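Local coordinates for putative transcriptional regulator protein, LacI family (PDB 3MIZ) that probably regulates transcription as a LacI-family DNA-binding repressor, with a periplasmic-binding-protein-like domain of the kind that senses small effector molecules, at residues N14-I19 with G73-T78; I93-I98 with E106-I111; Y136-P141 with I169-D174; N182-A187 with A209-I214. All coordinates share one frame; numbering follows the deposited sequence.

Contact 1 of 4, residues N14-I19 with G73-T78; sequences NTFGII and GVLYVT
Ile-19 lies obliquely across Val-74 and Tyr-76, its CG1 against Val-74 CG1 at 3.9 Å and its CG2 against Tyr-76 CE1 at 4.0 Å. The two strands are neighbours in the parallel sheet of an alpha/beta subdomain of the periplasmic-binding-protein-like fold, with 46-51 and 95-97 on their outer sides, and their short axes cross at -24°. CG1 of Ile-19 stands beside its own backbone N and anti to the carbonyl carbon (chi1 -66°), which turns this branch and CD1 to Val-74 and sends CG2 to the tyrosine ring. Trp-63 and Phe-66 of helix 56-68 close over this face.

On the face of Phe-16, Ile-18 and Leu-75, Ile-18 CG2 meets Val-77 CG2 at 4.0 Å, while Leu-264 of helix 253-268 packs on both Phe-16 and Leu-75. Gly-17 carries no side chain and grips 73-78 by backbone alone, its N donating to Gly-73 O and its O accepting from Leu-75 N at 2.8 Å, nearly along the C=O axis. Farther on, Ile-19 N donates to Leu-75 O at 3.0 Å, and Val-77 N reaches Ile-19 O at 2.9 Å from above the carbonyl plane, 26° out of it.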
loop_
_atom_site.group_PDB
_atom_site.type_symbol
_atom_site.label_atom_id
_atom_site.label_comp_id
_atom_site.label_asym_id
_atom_site.label_seq_id
_atom_site.Cartn_x
_atom_site.Cartn_y
_atom_site.Cartn_z
ATOM N N ASN A 14 -15.737 -10.095 23.176
ATOM C CA ASN A 14 -14.568 -10.706 22.550
ATOM C C ASN A 14 -14.272 -9.976 21.251
ATOM O O ASN A 14 -13.723 -10.547 20.301
ATOM C CB ASN A 14 -14.800 -12.196 22.284
ATOM C CG ASN A 14 -14.819 -13.009 23.564
ATOM O OD1 ASN A 14 -13.990 -12.798 24.446
ATOM N ND2 ASN A 14 -15.753 -13.944 23.666
ATOM N N THR A 15 -14.641 -8.699 21.222
ATOM C CA THR A 15 -14.419 -7.870 20.048
ATOM C C THR A 15 -13.508 -6.702 20.404
ATOM O O THR A 15 -13.762 -5.976 21.368
ATOM C CB THR A 15 -15.756 -7.321 19.498
ATOM O OG1 THR A 15 -16.608 -8.418 19.147
ATOM C CG2 THR A 15 -15.520 -6.459 18.265
ATOM N N PHE A 16 -12.434 -6.544 19.640
ATOM C CA PHE A 16 -11.503 -5.441 19.849
ATOM C C PHE A 16 -11.804 -4.450 18.737
ATOM O O PHE A 16 -12.116 -4.848 17.617
ATOM C CB PHE A 16 -10.041 -5.887 19.702
ATOM C CG PHE A 16 -9.495 -6.652 20.877
ATOM C CD1 PHE A 16 -10.275 -6.922 21.992
ATOM C CD2 PHE A 16 -8.185 -7.111 20.853
ATOM C CE1 PHE A 16 -9.755 -7.641 23.069
ATOM C CE2 PHE A 16 -7.655 -7.827 21.917
ATOM C CZ PHE A 16 -8.443 -8.094 23.030
ATOM N N GLY A 17 -11.724 -3.166 19.052
ATOM C CA GLY A 17 -11.966 -2.159 18.046
ATOM C C GLY A 17 -10.651 -1.468 17.757
ATOM O O GLY A 17 -9.869 -1.213 18.667
ATOM N N ILE A 18 -10.391 -1.190 16.491
ATOM C CA ILE A 18 -9.168 -0.487 16.111
ATOM C C ILE A 18 -9.572 0.898 15.651
ATOM O O ILE A 18 -10.403 1.043 14.758
ATOM C CB ILE A 18 -8.452 -1.149 14.919
ATOM C CG1 ILE A 18 -7.977 -2.552 15.291
ATOM C CG2 ILE A 18 -7.251 -0.272 14.487
ATOM C CD1 ILE A 18 -7.251 -3.263 14.138
ATOM N N ILE A 19 -9.006 1.924 16.268
ATOM C CA ILE A 19 -9.315 3.275 15.839
ATOM C C ILE A 19 -8.052 3.747 15.147
ATOM O O ILE A 19 -7.007 3.888 15.777
ATOM C CB ILE A 19 -9.660 4.197 17.030
ATOM C CG1 ILE A 19 -10.962 3.717 17.681
ATOM C CG2 ILE A 19 -9.785 5.653 16.552
ATOM C CD1 ILE A 19 -11.454 4.585 18.818
ATOM N N GLY A 73 -12.172 -3.671 24.087
ATOM C CA GLY A 73 -10.992 -2.830 24.180
ATOM C C GLY A 73 -10.703 -2.142 22.856
ATOM O O GLY A 73 -11.286 -2.493 21.828
ATOM N N VAL A 74 -9.801 -1.168 22.878
ATOM C CA VAL A 74 -9.443 -0.428 21.672
ATOM C C VAL A 74 -7.943 -0.391 21.419
ATOM O O VAL A 74 -7.145 -0.217 22.339
ATOM C CB VAL A 74 -9.920 1.053 21.742
ATOM C CG1 VAL A 74 -9.271 1.878 20.614
ATOM C CG2 VAL A 74 -11.419 1.129 21.629
ATOM N N LEU A 75 -7.566 -0.574 20.163
ATOM C CA LEU A 75 -6.172 -0.465 19.782
ATOM C C LEU A 75 -6.155 0.822 18.968
ATOM O O LEU A 75 -6.738 0.900 17.890
ATOM C CB LEU A 75 -5.747 -1.667 18.942
ATOM C CG LEU A 75 -5.721 -2.945 19.784
ATOM C CD1 LEU A 75 -5.614 -4.164 18.891
ATOM C CD2 LEU A 75 -4.548 -2.870 20.764
ATOM N N TYR A 76 -5.533 1.848 19.532
ATOM C CA TYR A 76 -5.429 3.152 18.896
ATOM C C TYR A 76 -4.181 3.086 18.033
ATOM O O TYR A 76 -3.065 3.117 18.549
ATOM C CB TYR A 76 -5.253 4.219 19.968
ATOM C CG TYR A 76 -5.554 5.599 19.489
ATOM C CD1 TYR A 76 -6.873 6.043 19.404
ATOM C CD2 TYR A 76 -4.529 6.480 19.140
ATOM C CE1 TYR A 76 -7.172 7.324 18.998
ATOM C CE2 TYR A 76 -4.820 7.773 18.729
ATOM C CZ TYR A 76 -6.150 8.187 18.663
ATOM O OH TYR A 76 -6.464 9.469 18.276
ATOM N N VAL A 77 -4.373 3.009 16.721
ATOM C CA VAL A 77 -3.258 2.871 15.796
ATOM C C VAL A 77 -3.117 4.026 14.811
ATOM O O VAL A 77 -4.068 4.404 14.124
ATOM C CB VAL A 77 -3.409 1.556 14.986
ATOM C CG1 VAL A 77 -2.198 1.338 14.086
ATOM C CG2 VAL A 77 -3.615 0.390 15.931
ATOM N N THR A 78 -1.921 4.591 14.741
ATOM C CA THR A 78 -1.682 5.677 13.799
ATOM C C THR A 78 -0.898 5.115 12.614
ATOM O O THR A 78 -0.086 4.197 12.776
ATOM C CB THR A 78 -0.904 6.832 14.465
ATOM O OG1 THR A 78 0.281 6.329 15.096
ATOM C CG2 THR A 78 -1.780 7.506 15.526
#

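Contact 2 of 4, residues I93-I98 with E106-I111; sequences IPTVMI and ELLPSI
Residues 95-98 and 108-111 run in the same direction, 29° apart, in a short parallel pairing held by two backbone hydrogen bonds around Met-97: its N donates almost straight to Pro-109 O at 3.0 Å (175° at the hydrogen), and its O accepts from Ile-111 N at 3.0 Å. Both donors lie in the planes of the carbonyls they meet.

Before the pairing starts, Leu-108 turns its two methyls onto Thr-95 and Met-97. CD1 sits 4.1 Å from Thr-95 CG2 and 4.0 Å from the selenium of Met-97, a selenomethionine whose chain crosses the leucine at about a right angle. Thr-95 is fixed in rotation because OG1, beside the backbone N, donates to Ile-93 O at 2.8 Å, so that CG2 is the branch offered to Leu-108. An alanine at Thr-95 would lack OG1 and CG2, and the loss of the bond to Ile-93 O and of the methyl contact with Leu-108 would probably loosen the chain just before the strand. The carbonyl oxygen of Thr-95 points at the CG-CD side of the Pro-109 ring, O 3.4 Å from CG, and the same CG meets Val-96 CG2 at 3.9 Å. Ile-98 and Ile-111 point the same way, side by side, with CG1 of the first against CG2 of the second.

Strand 95-97 is hydrogen-bonded to Val-74 and Tyr-76 of strand 73-78 on one side, and Ser-110 to Arg-278 of strand 277-285, so the pairing links the parallel strands to 277-285. Helix 253-268 packs on Val-96, Pro-109 and Ile-111.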
loop_
_atom_site.group_PDB
_atom_site.type_symbol
_atom_site.label_atom_id
_atom_site.label_comp_id
_atom_site.label_asym_id
_atom_site.label_seq_id
_atom_site.Cartn_x
_atom_site.Cartn_y
_atom_site.Cartn_z
ATOM N N ILE A 93 -12.713 3.137 27.877
ATOM C CA ILE A 93 -12.583 1.754 27.425
ATOM C C ILE A 93 -11.104 1.393 27.481
ATOM O O ILE A 93 -10.260 2.217 27.127
ATOM C CB ILE A 93 -13.047 1.593 25.956
ATOM C CG1 ILE A 93 -14.501 2.043 25.805
ATOM C CG2 ILE A 93 -12.876 0.141 25.516
ATOM C CD1 ILE A 93 -15.028 1.945 24.380
ATOM N N PRO A 94 -10.769 0.170 27.933
ATOM C CA PRO A 94 -9.355 -0.224 27.998
ATOM C C PRO A 94 -8.738 0.038 26.626
ATOM O O PRO A 94 -9.283 -0.396 25.607
ATOM C CB PRO A 94 -9.426 -1.711 28.323
ATOM C CG PRO A 94 -10.643 -1.787 29.208
ATOM C CD PRO A 94 -11.636 -0.889 28.485
ATOM N N THR A 95 -7.607 0.737 26.609
ATOM C CA THR A 95 -6.956 1.098 25.355
ATOM C C THR A 95 -5.435 0.967 25.364
ATOM O O THR A 95 -4.782 1.257 26.362
ATOM C CB THR A 95 -7.294 2.558 24.999
ATOM O OG1 THR A 95 -8.713 2.697 24.854
ATOM C CG2 THR A 95 -6.610 2.983 23.707
ATOM N N VAL A 96 -4.885 0.525 24.237
ATOM C CA VAL A 96 -3.441 0.414 24.074
ATOM C C VAL A 96 -3.121 1.147 22.772
ATOM O O VAL A 96 -3.781 0.936 21.753
ATOM C CB VAL A 96 -2.968 -1.051 23.975
ATOM C CG1 VAL A 96 -1.493 -1.100 23.590
ATOM C CG2 VAL A 96 -3.161 -1.753 25.316
HETATM N N MSE A 97 -2.139 2.037 22.818
HETATM C CA MSE A 97 -1.751 2.795 21.630
HETATM C C MSE A 97 -0.625 2.078 20.887
HETATM O O MSE A 97 0.304 1.569 21.505
HETATM C CB MSE A 97 -1.302 4.207 22.039
HETATM C CG MSE A 97 -2.434 5.037 22.640
HETATM SE SE MSE A 97 -1.842 6.763 23.315
HETATM C CE MSE A 97 -1.526 7.624 21.628
ATOM N N ILE A 98 -0.726 2.026 19.560
ATOM C CA ILE A 98 0.292 1.365 18.745
ATOM C C ILE A 98 0.794 2.288 17.636
ATOM O O ILE A 98 0.002 2.810 16.842
ATOM C CB ILE A 98 -0.256 0.079 18.095
ATOM C CG1 ILE A 98 -0.809 -0.861 19.182
ATOM C CG2 ILE A 98 0.876 -0.624 17.320
ATOM C CD1 ILE A 98 -1.696 -1.995 18.637
ATOM N N GLU A 106 2.214 9.114 30.398
ATOM C CA GLU A 106 1.607 7.879 30.883
ATOM C C GLU A 106 0.083 7.854 30.904
ATOM O O GLU A 106 -0.515 7.211 31.766
ATOM C CB GLU A 106 2.132 7.551 32.282
ATOM C CG GLU A 106 3.650 7.575 32.385
ATOM C CD GLU A 106 4.164 6.788 33.574
ATOM O OE1 GLU A 106 4.097 5.540 33.525
ATOM O OE2 GLU A 106 4.628 7.413 34.554
ATOM N N LEU A 107 -0.549 8.544 29.962
ATOM C CA LEU A 107 -2.007 8.552 29.906
ATOM C C LEU A 107 -2.523 7.146 29.586
ATOM O O LEU A 107 -3.522 6.691 30.150
ATOM C CB LEU A 107 -2.492 9.531 28.831
ATOM C CG LEU A 107 -4.002 9.765 28.751
ATOM C CD1 LEU A 107 -4.477 10.528 29.987
ATOM C CD2 LEU A 107 -4.323 10.557 27.498
ATOM N N LEU A 108 -1.826 6.459 28.685
ATOM C CA LEU A 108 -2.204 5.108 28.263
ATOM C C LEU A 108 -0.963 4.318 27.881
ATOM O O LEU A 108 0.066 4.903 27.555
ATOM C CB LEU A 108 -3.091 5.181 27.028
ATOM C CG LEU A 108 -4.475 5.813 27.115
ATOM C CD1 LEU A 108 -4.978 6.124 25.703
ATOM C CD2 LEU A 108 -5.413 4.853 27.836
ATOM N N PRO A 109 -1.035 2.978 27.932
ATOM C CA PRO A 109 0.150 2.208 27.551
ATOM C C PRO A 109 0.368 2.385 26.053
ATOM O O PRO A 109 -0.585 2.588 25.295
ATOM C CB PRO A 109 -0.224 0.777 27.927
ATOM C CG PRO A 109 -1.718 0.776 27.864
ATOM C CD PRO A 109 -2.081 2.096 28.476
ATOM N N SER A 110 1.621 2.322 25.623
ATOM C CA SER A 110 1.913 2.504 24.212
ATOM C C SER A 110 3.112 1.686 23.784
ATOM O O SER A 110 4.013 1.414 24.578
ATOM C CB SER A 110 2.171 3.978 23.906
ATOM O OG SER A 110 3.283 4.458 24.636
ATOM N N ILE A 111 3.106 1.285 22.520
ATOM C CA ILE A 111 4.205 0.513 21.971
ATOM C C ILE A 111 4.504 1.095 20.588
ATOM O O ILE A 111 3.609 1.242 19.751
ATOM C CB ILE A 111 3.833 -0.992 21.929
ATOM C CG1 ILE A 111 5.049 -1.819 21.516
ATOM C CG2 ILE A 111 2.641 -1.220 21.009
ATOM C CD1 ILE A 111 4.904 -3.326 21.802
#

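Contact 3 of 4, residues Y136-P141 with I169-D174; sequences YIRLNP and ISLGMD
Backbone hydrogen bonds join strand 134-138 to strand 167-174, the two parallel strands of a beta-alpha-beta unit connected by helix 144-160. Ser-170 N donates to Tyr-136 O at 3.0 Å, and Ser-170 O accepts from Arg-138 N at 2.8 Å, both nearly along the C=O axis. The pairing then opens: Gly-172 N reaches Arg-138 O at 3.2 Å with an N-H...O angle of 140°. A water fills in here, donating to Arg-138 O and Met-173 O and accepting from Gly-172 N, so it bridges the two strands where they end. Asn-140 ND2 bonds to Glu-180 and Gly-175 O, whereas its buried backbone N has no hydrogen-bonding partner.

Arg-138 lends its aliphatic part and one guanidinium face to packing. It runs alongside Leu-171, whose CD2 sits over that face, 3.5 Å from CZ, while Arg-138 CD meets Ile-169 CG2 at 3.8 Å. NH2 makes a long, weak ion pair with Glu-147 of helix 144-160.

Apolar packing occupies the rest. Because Gly-172 has no side chain, Ile-137 CG2 settles 3.8 Å from its CA. The chain of Met-173, a selenomethionine bent at chi3 (73°), runs beside Leu-139 and lies against Asn-140. Tightest of all is the Pro-141 ring, whose CG presses on Leu-171 CD2 at 3.3 Å, closer than normal van der Waals contact.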
loop_
_atom_site.group_PDB
_atom_site.type_symbol
_atom_site.label_atom_id
_atom_site.label_comp_id
_atom_site.label_asym_id
_atom_site.label_seq_id
_atom_site.Cartn_x
_atom_site.Cartn_y
_atom_site.Cartn_z
ATOM N N TYR A 136 21.984 11.706 2.480
ATOM C CA TYR A 136 20.746 11.373 3.168
ATOM C C TYR A 136 19.644 12.259 2.589
ATOM O O TYR A 136 19.725 13.485 2.659
ATOM C CB TYR A 136 20.879 11.631 4.677
ATOM C CG TYR A 136 19.697 11.136 5.481
ATOM C CD1 TYR A 136 19.682 9.848 6.026
ATOM C CD2 TYR A 136 18.555 11.925 5.628
ATOM C CE1 TYR A 136 18.549 9.356 6.693
ATOM C CE2 TYR A 136 17.419 11.444 6.287
ATOM C CZ TYR A 136 17.423 10.158 6.812
ATOM O OH TYR A 136 16.290 9.670 7.421
ATOM N N ILE A 137 18.635 11.644 1.985
ATOM C CA ILE A 137 17.529 12.405 1.426
ATOM C C ILE A 137 16.358 12.220 2.384
ATOM O O ILE A 137 15.834 11.110 2.570
ATOM C CB ILE A 137 17.198 11.941 -0.003
ATOM C CG1 ILE A 137 18.451 12.063 -0.881
ATOM C CG2 ILE A 137 16.114 12.815 -0.594
ATOM C CD1 ILE A 137 18.219 11.727 -2.341
ATOM N N ARG A 138 15.990 13.331 3.017
ATOM C CA ARG A 138 14.949 13.396 4.035
ATOM C C ARG A 138 13.494 13.153 3.677
ATOM O O ARG A 138 12.977 13.657 2.678
ATOM C CB ARG A 138 15.021 14.759 4.737
ATOM C CG ARG A 138 16.372 15.073 5.354
ATOM C CD ARG A 138 16.443 16.532 5.772
ATOM N NE ARG A 138 15.436 16.862 6.782
ATOM C CZ ARG A 138 15.243 18.088 7.261
ATOM N NH1 ARG A 138 15.982 19.095 6.817
ATOM N NH2 ARG A 138 14.329 18.302 8.198
ATOM N N LEU A 139 12.838 12.388 4.540
ATOM C CA LEU A 139 11.419 12.103 4.418
ATOM C C LEU A 139 10.741 13.379 4.939
ATOM O O LEU A 139 11.385 14.198 5.606
ATOM C CB LEU A 139 11.057 10.911 5.312
ATOM C CG LEU A 139 9.598 10.458 5.420
ATOM C CD1 LEU A 139 9.092 9.969 4.079
ATOM C CD2 LEU A 139 9.499 9.348 6.459
ATOM N N ASN A 140 9.458 13.541 4.627
ATOM C CA ASN A 140 8.672 14.704 5.050
ATOM C C ASN A 140 9.001 15.126 6.484
ATOM O O ASN A 140 8.748 14.380 7.423
ATOM C CB ASN A 140 7.177 14.384 4.956
ATOM C CG ASN A 140 6.312 15.635 4.958
ATOM O OD1 ASN A 140 6.649 16.638 5.589
ATOM N ND2 ASN A 140 5.189 15.574 4.260
ATOM N N PRO A 141 9.562 16.336 6.670
ATOM C CA PRO A 141 9.933 16.869 7.992
ATOM C C PRO A 141 8.797 16.962 9.011
ATOM O O PRO A 141 9.045 17.032 10.219
ATOM C CB PRO A 141 10.513 18.243 7.665
ATOM C CG PRO A 141 11.064 18.065 6.300
ATOM C CD PRO A 141 9.988 17.257 5.602
ATOM N N ILE A 169 23.095 16.223 2.844
ATOM C CA ILE A 169 21.732 16.097 3.339
ATOM C C ILE A 169 20.803 17.008 2.552
ATOM O O ILE A 169 21.091 18.185 2.359
ATOM C CB ILE A 169 21.660 16.445 4.844
ATOM C CG1 ILE A 169 22.653 15.571 5.612
ATOM C CG2 ILE A 169 20.238 16.215 5.369
ATOM C CD1 ILE A 169 22.759 15.874 7.098
ATOM N N SER A 170 19.692 16.455 2.084
ATOM C CA SER A 170 18.737 17.236 1.307
ATOM C C SER A 170 17.309 16.802 1.577
ATOM O O SER A 170 17.057 15.650 1.922
ATOM C CB SER A 170 19.013 17.067 -0.192
ATOM O OG SER A 170 20.377 17.321 -0.510
ATOM N N LEU A 171 16.370 17.733 1.430
ATOM C CA LEU A 171 14.963 17.403 1.594
ATOM C C LEU A 171 14.552 16.738 0.291
ATOM O O LEU A 171 15.086 17.067 -0.772
ATOM C CB LEU A 171 14.114 18.663 1.787
ATOM C CG LEU A 171 14.193 19.383 3.129
ATOM C CD1 LEU A 171 13.413 20.694 3.049
ATOM C CD2 LEU A 171 13.632 18.484 4.215
ATOM N N GLY A 172 13.611 15.806 0.366
ATOM C CA GLY A 172 13.146 15.144 -0.837
ATOM C C GLY A 172 11.682 15.463 -1.076
ATOM O O GLY A 172 11.151 15.230 -2.157
HETATM N N MSE A 173 11.025 16.016 -0.063
HETATM C CA MSE A 173 9.614 16.336 -0.185
HETATM C C MSE A 173 9.162 17.204 0.970
HETATM O O MSE A 173 9.853 17.330 1.981
HETATM C CB MSE A 173 8.799 15.055 -0.149
HETATM C CG MSE A 173 8.870 14.416 1.215
HETATM SE SE MSE A 173 7.846 12.815 1.316
HETATM C CE MSE A 173 8.995 11.658 0.255
ATOM N N ASP A 174 7.976 17.778 0.819
ATOM C CA ASP A 174 7.386 18.617 1.849
ATOM C C ASP A 174 5.917 18.815 1.525
ATOM O O ASP A 174 5.473 18.519 0.421
ATOM C CB ASP A 174 8.110 19.966 1.938
ATOM C CG ASP A 174 8.170 20.693 0.607
ATOM O OD1 ASP A 174 7.104 20.952 0.011
ATOM O OD2 ASP A 174 9.289 21.017 0.165
HETATM O O HOH W 1 12.106 16.265 2.857
#

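Contact 4 of 4, residues N182-A187 with A209-I214; sequences NYVFAA and AIQIYI
Gln-211 spends both ends of its amide on segment 182-187: NE2 donates to Asn-182 OD1 at 3.0 Å, and OE1 accepts from Phe-185 N at 2.9 Å. The two side-chain amides meet tip to tip with planes 26° apart, and OD1 lies close to the amide plane of Gln-211. That OD1 takes a second bond, from Val-184 N at 3.2 Å, which makes an Asx turn leading into helix 184-192, with Tyr-183 at the N-cap. A water sits 2.6 Å from Gln-211 OE1 and 2.9 Å from Asn-182 O. Helix 206-217 thus reaches across to the first turn of its neighbour in the second alpha/beta lobe. An alanine at Gln-211 would lack the amide that holds Phe-185 N and Asn-182 OD1, and would probably weaken the hold of helix 206-217 on the start of helix 184-192.

Val-184 crosses the glutamine at about a right angle, and its CG1 touches Ile-212 CG1 at 3.9 Å. The Phe-185 ring, with CG anti to the backbone N (chi1 178°), reaches helix 206-217 edge-on, Ile-214 C lying at its rim in the ring plane while CE1 meets Ile-214 CG2 at 3.9 Å. Beyond it, Lys-243 of the second subunit packs on Phe-185 and Gln-211.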
loop_
_atom_site.group_PDB
_atom_site.type_symbol
_atom_site.label_atom_id
_atom_site.label_comp_id
_atom_site.label_asym_id
_atom_site.label_seq_id
_atom_site.Cartn_x
_atom_site.Cartn_y
_atom_site.Cartn_z
ATOM N N ASN A 182 6.690 16.488 -4.235
ATOM C CA ASN A 182 7.756 15.492 -4.217
ATOM C C ASN A 182 8.846 15.699 -5.271
ATOM O O ASN A 182 8.572 15.707 -6.466
ATOM C CB ASN A 182 7.113 14.109 -4.357
ATOM C CG ASN A 182 8.112 12.981 -4.221
ATOM O OD1 ASN A 182 9.092 12.917 -4.964
ATOM N ND2 ASN A 182 7.865 12.076 -3.271
ATOM N N TYR A 183 10.086 15.856 -4.815
ATOM C CA TYR A 183 11.211 16.085 -5.723
ATOM C C TYR A 183 12.416 15.211 -5.391
ATOM O O TYR A 183 13.565 15.652 -5.511
ATOM C CB TYR A 183 11.628 17.565 -5.684
ATOM C CG TYR A 183 11.607 18.184 -4.299
ATOM C CD1 TYR A 183 10.423 18.692 -3.766
ATOM C CD2 TYR A 183 12.760 18.236 -3.508
ATOM C CE1 TYR A 183 10.380 19.236 -2.479
ATOM C CE2 TYR A 183 12.728 18.781 -2.218
ATOM C CZ TYR A 183 11.529 19.277 -1.711
ATOM O OH TYR A 183 11.468 19.807 -0.437
ATOM N N VAL A 184 12.156 13.969 -4.989
ATOM C CA VAL A 184 13.231 13.048 -4.622
ATOM C C VAL A 184 14.184 12.797 -5.792
ATOM O O VAL A 184 15.401 12.886 -5.635
ATOM C CB VAL A 184 12.665 11.687 -4.129
ATOM C CG1 VAL A 184 13.796 10.793 -3.675
ATOM C CG2 VAL A 184 11.677 11.913 -2.976
ATOM N N PHE A 185 13.631 12.490 -6.962
ATOM C CA PHE A 185 14.460 12.230 -8.141
ATOM C C PHE A 185 15.396 13.404 -8.442
ATOM O O PHE A 185 16.601 13.217 -8.662
ATOM C CB PHE A 185 13.578 11.972 -9.367
ATOM C CG PHE A 185 14.354 11.751 -10.637
ATOM C CD1 PHE A 185 14.971 10.527 -10.891
ATOM C CD2 PHE A 185 14.494 12.780 -11.568
ATOM C CE1 PHE A 185 15.714 10.329 -12.046
ATOM C CE2 PHE A 185 15.239 12.595 -12.731
ATOM C CZ PHE A 185 15.852 11.365 -12.972
ATOM N N ALA A 186 14.832 14.609 -8.461
ATOM C CA ALA A 186 15.604 15.813 -8.753
ATOM C C ALA A 186 16.672 16.075 -7.702
ATOM O O ALA A 186 17.782 16.494 -8.033
ATOM C CB ALA A 186 14.673 17.024 -8.874
ATOM N N ALA A 187 16.342 15.827 -6.439
ATOM C CA ALA A 187 17.294 16.041 -5.357
ATOM C C ALA A 187 18.437 15.030 -5.429
ATOM O O ALA A 187 19.596 15.385 -5.245
ATOM C CB ALA A 187 16.591 15.940 -4.012
ATOM N N ALA A 209 13.378 5.411 -2.243
ATOM C CA ALA A 209 14.502 4.723 -2.882
ATOM C C ALA A 209 14.238 4.438 -4.349
ATOM O O ALA A 209 15.172 4.374 -5.140
ATOM C CB ALA A 209 14.825 3.419 -2.150
ATOM N N ILE A 210 12.971 4.255 -4.716
ATOM C CA ILE A 210 12.655 3.996 -6.112
ATOM C C ILE A 210 13.218 5.124 -6.981
ATOM O O ILE A 210 13.852 4.872 -8.000
ATOM C CB ILE A 210 11.133 3.916 -6.362
ATOM C CG1 ILE A 210 10.531 2.721 -5.614
ATOM C CG2 ILE A 210 10.866 3.757 -7.867
ATOM C CD1 ILE A 210 8.999 2.731 -5.597
ATOM N N GLN A 211 12.981 6.367 -6.570
ATOM C CA GLN A 211 13.458 7.524 -7.333
ATOM C C GLN A 211 14.973 7.680 -7.321
ATOM O O GLN A 211 15.556 8.166 -8.299
ATOM C CB GLN A 211 12.806 8.807 -6.810
ATOM C CG GLN A 211 11.298 8.819 -7.012
ATOM C CD GLN A 211 10.676 10.143 -6.637
ATOM O OE1 GLN A 211 11.010 11.185 -7.214
ATOM N NE2 GLN A 211 9.766 10.116 -5.671
ATOM N N ILE A 212 15.606 7.279 -6.219
ATOM C CA ILE A 212 17.060 7.365 -6.090
ATOM C C ILE A 212 17.731 6.294 -6.973
ATOM O O ILE A 212 18.801 6.519 -7.539
ATOM C CB ILE A 212 17.489 7.190 -4.610
ATOM C CG1 ILE A 212 16.807 8.268 -3.756
ATOM C CG2 ILE A 212 19.008 7.324 -4.478
ATOM C CD1 ILE A 212 17.003 8.117 -2.269
ATOM N N TYR A 213 17.111 5.122 -7.078
ATOM C CA TYR A 213 17.660 4.063 -7.930
ATOM C C TYR A 213 17.649 4.563 -9.367
ATOM O O TYR A 213 18.634 4.431 -10.092
ATOM C CB TYR A 213 16.799 2.797 -7.855
ATOM C CG TYR A 213 17.292 1.745 -6.883
ATOM C CD1 TYR A 213 17.493 2.042 -5.536
ATOM C CD2 TYR A 213 17.495 0.430 -7.307
ATOM C CE1 TYR A 213 17.881 1.054 -4.629
ATOM C CE2 TYR A 213 17.876 -0.566 -6.411
ATOM C CZ TYR A 213 18.066 -0.249 -5.076
ATOM O OH TYR A 213 18.421 -1.237 -4.187
ATOM N N ILE A 214 16.517 5.131 -9.776
ATOM C CA ILE A 214 16.365 5.632 -11.137
ATOM C C ILE A 214 17.301 6.808 -11.401
ATOM O O ILE A 214 17.900 6.905 -12.475
ATOM C CB ILE A 214 14.897 6.029 -11.417
ATOM C CG1 ILE A 214 14.003 4.782 -11.260
ATOM C CG2 ILE A 214 14.754 6.607 -12.828
ATOM C CD1 ILE A 214 12.555 5.016 -11.566
HETATM O O HOH W 2 9.850 13.482 -7.838
#

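In the fold
The four contacts follow one another along the chain and fall into two pairs on opposite sides of its centre, one in each alpha/beta lobe. Contacts 1 and 2, with centres about 10 Å apart, share a parallel sheet: strand 73-78 of contact 1 is the neighbour of strand 95-97 of contact 2. Contacts 3 and 4 have centres about 11 Å apart and are linked where Tyr-183 bonds to Gly-172 and Asp-174. Between the pairs the centres are 31 to 37 Å apart and nothing touches, consistent with the two-lobed build of this family. Residues of the second subunit pack on contacts 1 and 4, so both lobes take part in the dimer.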